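Local coordinates for protein thiamine-monophosphate kinase (Stenotrophomonas maltophilia, PDB 6XEP) that probably phosphorylates thiamine monophosphate with ATP to give thiamine diphosphate, the active form of vitamin B1, in a magnesium-dependent reaction, at residues Leu11-Arg21 with Leu32-Leu40. Sequence-based numbering, arbitrary orientation.
Sequences LAEFALIDRIR and LGIGDDAAL
Leu11 and Leu32 meet tip to tip: CD2 of Leu11 lies 3.7 Å from CD1 of Leu32, whose other methyl, CD2, touches Leu11 CD1 and packs against CG2 of Ile20 at 3.9 Å. A forked aliphatic end suits this place, since Leu32 meets the loop ahead of helix 17-24 with both branches and the helix with one. Leu11, with CG anti to its own nitrogen (chi1 -166°), also brings CD2 to 3.3 Å from the carbonyl O of Asp36.

Beside this apolar patch the contact turns polar through a water. Arg21 sends an extended chain off the helix; in the conformer described, Ile34 CA and Gly35 N lie over the rim of one guanidinium face. The water accepts from Arg21 NE at 2.8 Å and donates to the carbonyl oxygens of Gly33 and Asp36. At the angles of this Gly35 conformer, a CB would jam against the carbonyl O of Ile34, hence glycine.

Farther out, Asp36 and Asp37 form salt bridges with Arg152 and Arg238, respectively, of the second subunit. No direct hydrogen bond joins the segments, so solvent and van der Waals contact with Leu11, Ile20 and Arg21 hold the loop leading to Asp37, a predicted magnesium ligand, and may help place it.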
loop_
_atom_site.group_PDB
_atom_site.type_symbol
_atom_site.label_atom_id
_atom_site.label_comp_id
_atom_site.label_asym_id
_atom_site.label_seq_id
_atom_site.Cartn_x
_atom_site.Cartn_y
_atom_site.Cartn_z
ATOM N N LEU A 11 -3.372 11.798 4.701
ATOM C CA LEU A 11 -2.963 13.091 4.161
ATOM C C LEU A 11 -3.540 14.246 4.980
ATOM O O LEU A 11 -4.496 14.053 5.738
ATOM C CB LEU A 11 -3.402 13.169 2.694
ATOM C CG LEU A 11 -2.871 14.233 1.743
ATOM C CD1 LEU A 11 -2.916 13.682 0.352
ATOM C CD2 LEU A 11 -3.709 15.507 1.817
ATOM N N ALA A 12 -2.944 15.436 4.843
ATOM C CA ALA A 12 -3.286 16.661 5.569
ATOM C C ALA A 12 -2.721 16.620 6.983
ATOM O O ALA A 12 -2.236 17.635 7.494
ATOM C CB ALA A 12 -4.799 16.911 5.593
ATOM N N GLU A 13 -2.768 15.447 7.619
ATOM C CA GLU A 13 -2.123 15.231 8.908
ATOM C C GLU A 13 -0.679 14.749 8.780
ATOM O O GLU A 13 0.041 14.736 9.786
ATOM C CB GLU A 13 -2.930 14.219 9.736
ATOM N N PHE A 14 -0.248 14.343 7.585
ATOM C CA PHE A 14 1.109 13.838 7.397
ATOM C C PHE A 14 2.131 14.876 7.822
ATOM O O PHE A 14 1.996 16.057 7.507
ATOM C CB PHE A 14 1.349 13.491 5.934
ATOM C CG PHE A 14 0.963 12.102 5.563
ATOM C CD1 PHE A 14 0.104 11.365 6.363
ATOM C CD2 PHE A 14 1.476 11.524 4.417
ATOM C CE1 PHE A 14 -0.247 10.071 6.014
ATOM C CE2 PHE A 14 1.135 10.233 4.063
ATOM C CZ PHE A 14 0.275 9.507 4.866
ATOM N N ALA A 15 3.175 14.434 8.529
ATOM C CA ALA A 15 4.264 15.356 8.833
ATOM C C ALA A 15 4.907 15.886 7.555
ATOM O O ALA A 15 5.430 17.005 7.544
ATOM C CB ALA A 15 5.312 14.668 9.708
ATOM N N LEU A 16 4.841 15.112 6.471
ATOM C CA LEU A 16 5.468 15.447 5.200
ATOM C C LEU A 16 4.557 16.251 4.272
ATOM O O LEU A 16 4.903 16.443 3.101
ATOM C CB LEU A 16 5.915 14.164 4.488
ATOM C CG LEU A 16 6.829 13.228 5.279
ATOM C CD1 LEU A 16 7.173 11.977 4.465
ATOM C CD2 LEU A 16 8.084 13.984 5.685
ATOM N N ILE A 17 3.408 16.724 4.756
ATOM C CA ILE A 17 2.391 17.240 3.838
ATOM C C ILE A 17 2.899 18.457 3.065
ATOM O O ILE A 17 2.557 18.647 1.890
ATOM C CB ILE A 17 1.086 17.556 4.592
ATOM C CG1 ILE A 17 0.001 17.924 3.582
ATOM C CG2 ILE A 17 1.292 18.659 5.571
ATOM C CD1 ILE A 17 -0.311 16.791 2.645
ATOM N N ASP A 18 3.715 19.308 3.694
ATOM C CA ASP A 18 4.184 20.490 2.972
ATOM C C ASP A 18 5.045 20.089 1.781
ATOM O O ASP A 18 4.888 20.614 0.672
ATOM C CB ASP A 18 4.959 21.421 3.906
ATOM C CG ASP A 18 4.071 22.055 4.957
ATOM O OD1 ASP A 18 2.879 22.319 4.656
ATOM O OD2 ASP A 18 4.553 22.289 6.088
ATOM N N ARG A 19 5.969 19.160 1.989
ATOM C CA ARG A 19 6.781 18.702 0.870
ATOM C C ARG A 19 5.951 17.906 -0.133
ATOM O O ARG A 19 6.210 17.985 -1.340
ATOM C CB ARG A 19 7.975 17.902 1.387
ATOM C CG ARG A 19 9.016 18.797 2.083
ATOM C CD ARG A 19 10.336 18.057 2.276
ATOM N NE ARG A 19 10.326 17.192 3.451
ATOM C CZ ARG A 19 11.337 16.399 3.799
ATOM N NH1 ARG A 19 11.250 15.639 4.881
ATOM N NH2 ARG A 19 12.441 16.362 3.060
ATOM N N ILE A 20 4.932 17.169 0.329
ATOM C CA ILE A 20 4.027 16.501 -0.606
ATOM C C ILE A 20 3.357 17.522 -1.518
ATOM O O ILE A 20 3.375 17.391 -2.746
ATOM C CB ILE A 20 2.980 15.668 0.151
ATOM C CG1 ILE A 20 3.630 14.408 0.739
ATOM C CG2 ILE A 20 1.814 15.261 -0.800
ATOM C CD1 ILE A 20 2.777 13.737 1.769
ATOM N N ARG A 21 2.747 18.556 -0.927
ATOM C CA ARG A 21 2.016 19.533 -1.729
ATOM C C ARG A 21 2.942 20.297 -2.665
ATOM O O ARG A 21 2.553 20.638 -3.787
ATOM C CB ARG A 21 1.267 20.520 -0.833
ATOM C CG ARG A 21 0.098 19.933 -0.070
ATOM C CD ARG A 21 -0.542 21.019 0.801
ATOM N NE ARG A 21 -1.447 20.453 1.796
ATOM C CZ ARG A 21 -1.843 21.094 2.894
ATOM N NH1 ARG A 21 -1.415 22.330 3.145
ATOM N NH2 ARG A 21 -2.666 20.498 3.746
ATOM N N LEU A 32 -4.484 18.369 -5.699
ATOM C CA LEU A 32 -4.328 18.287 -4.241
ATOM C C LEU A 32 -4.134 19.713 -3.708
ATOM O O LEU A 32 -3.015 20.225 -3.653
ATOM C CB LEU A 32 -3.174 17.386 -3.840
ATOM C CG LEU A 32 -2.983 17.277 -2.325
ATOM C CD1 LEU A 32 -4.262 16.741 -1.661
ATOM C CD2 LEU A 32 -1.776 16.416 -1.964
ATOM N N GLY A 33 -5.219 20.328 -3.313
ATOM C CA GLY A 33 -5.149 21.689 -2.824
ATOM C C GLY A 33 -4.820 21.760 -1.351
ATOM O O GLY A 33 -4.793 20.752 -0.639
ATOM N N ILE A 34 -4.539 22.989 -0.906
ATOM C CA ILE A 34 -4.514 23.268 0.519
ATOM C C ILE A 34 -5.867 22.891 1.090
ATOM O O ILE A 34 -6.911 23.114 0.464
ATOM C CB ILE A 34 -4.196 24.749 0.782
ATOM C CG1 ILE A 34 -3.239 25.292 -0.285
ATOM C CG2 ILE A 34 -3.607 24.920 2.174
ATOM C CD1 ILE A 34 -3.318 26.801 -0.472
ATOM N N GLY A 35 -5.861 22.305 2.270
ATOM C CA GLY A 35 -7.120 21.805 2.802
ATOM C C GLY A 35 -7.539 20.425 2.329
ATOM O O GLY A 35 -7.925 19.594 3.157
ATOM N N ASP A 36 -7.473 20.167 1.013
ATOM C CA ASP A 36 -7.880 18.883 0.442
ATOM C C ASP A 36 -7.388 17.733 1.298
ATOM O O ASP A 36 -6.222 17.700 1.704
ATOM C CB ASP A 36 -7.341 18.678 -0.978
ATOM C CG ASP A 36 -8.044 19.533 -2.012
ATOM O OD1 ASP A 36 -9.179 20.000 -1.778
ATOM O OD2 ASP A 36 -7.443 19.732 -3.085
ATOM N N ASP A 37 -8.277 16.782 1.549
ATOM C CA ASP A 37 -7.963 15.639 2.389
ATOM C C ASP A 37 -7.506 14.428 1.592
ATOM O O ASP A 37 -7.047 13.452 2.186
ATOM C CB ASP A 37 -9.189 15.280 3.224
ATOM C CG ASP A 37 -9.611 16.413 4.115
ATOM O OD1 ASP A 37 -8.840 16.710 5.048
ATOM O OD2 ASP A 37 -10.679 17.031 3.862
ATOM N N ALA A 38 -7.614 14.471 0.269
ATOM C CA ALA A 38 -7.156 13.366 -0.561
ATOM C C ALA A 38 -6.923 13.901 -1.964
ATOM O O ALA A 38 -7.599 14.836 -2.403
ATOM C CB ALA A 38 -8.169 12.216 -0.594
ATOM N N ALA A 39 -5.974 13.297 -2.657
ATOM C CA ALA A 39 -5.633 13.734 -4.000
ATOM C C ALA A 39 -6.532 13.057 -5.027
ATOM O O ALA A 39 -6.911 11.893 -4.879
ATOM C CB ALA A 39 -4.177 13.417 -4.311
ATOM N N LEU A 40 -6.867 13.791 -6.074
ATOM C CA LEU A 40 -7.539 13.216 -7.232
ATOM C C LEU A 40 -6.484 13.021 -8.312
ATOM O O LEU A 40 -5.785 13.974 -8.673
ATOM C CB LEU A 40 -8.669 14.119 -7.726
ATOM C CG LEU A 40 -9.761 14.458 -6.709
ATOM C CD1 LEU A 40 -10.610 15.607 -7.207
ATOM C CD2 LEU A 40 -10.623 13.257 -6.494
HETATM O O HOH W 1 -3.634 18.794 1.461
#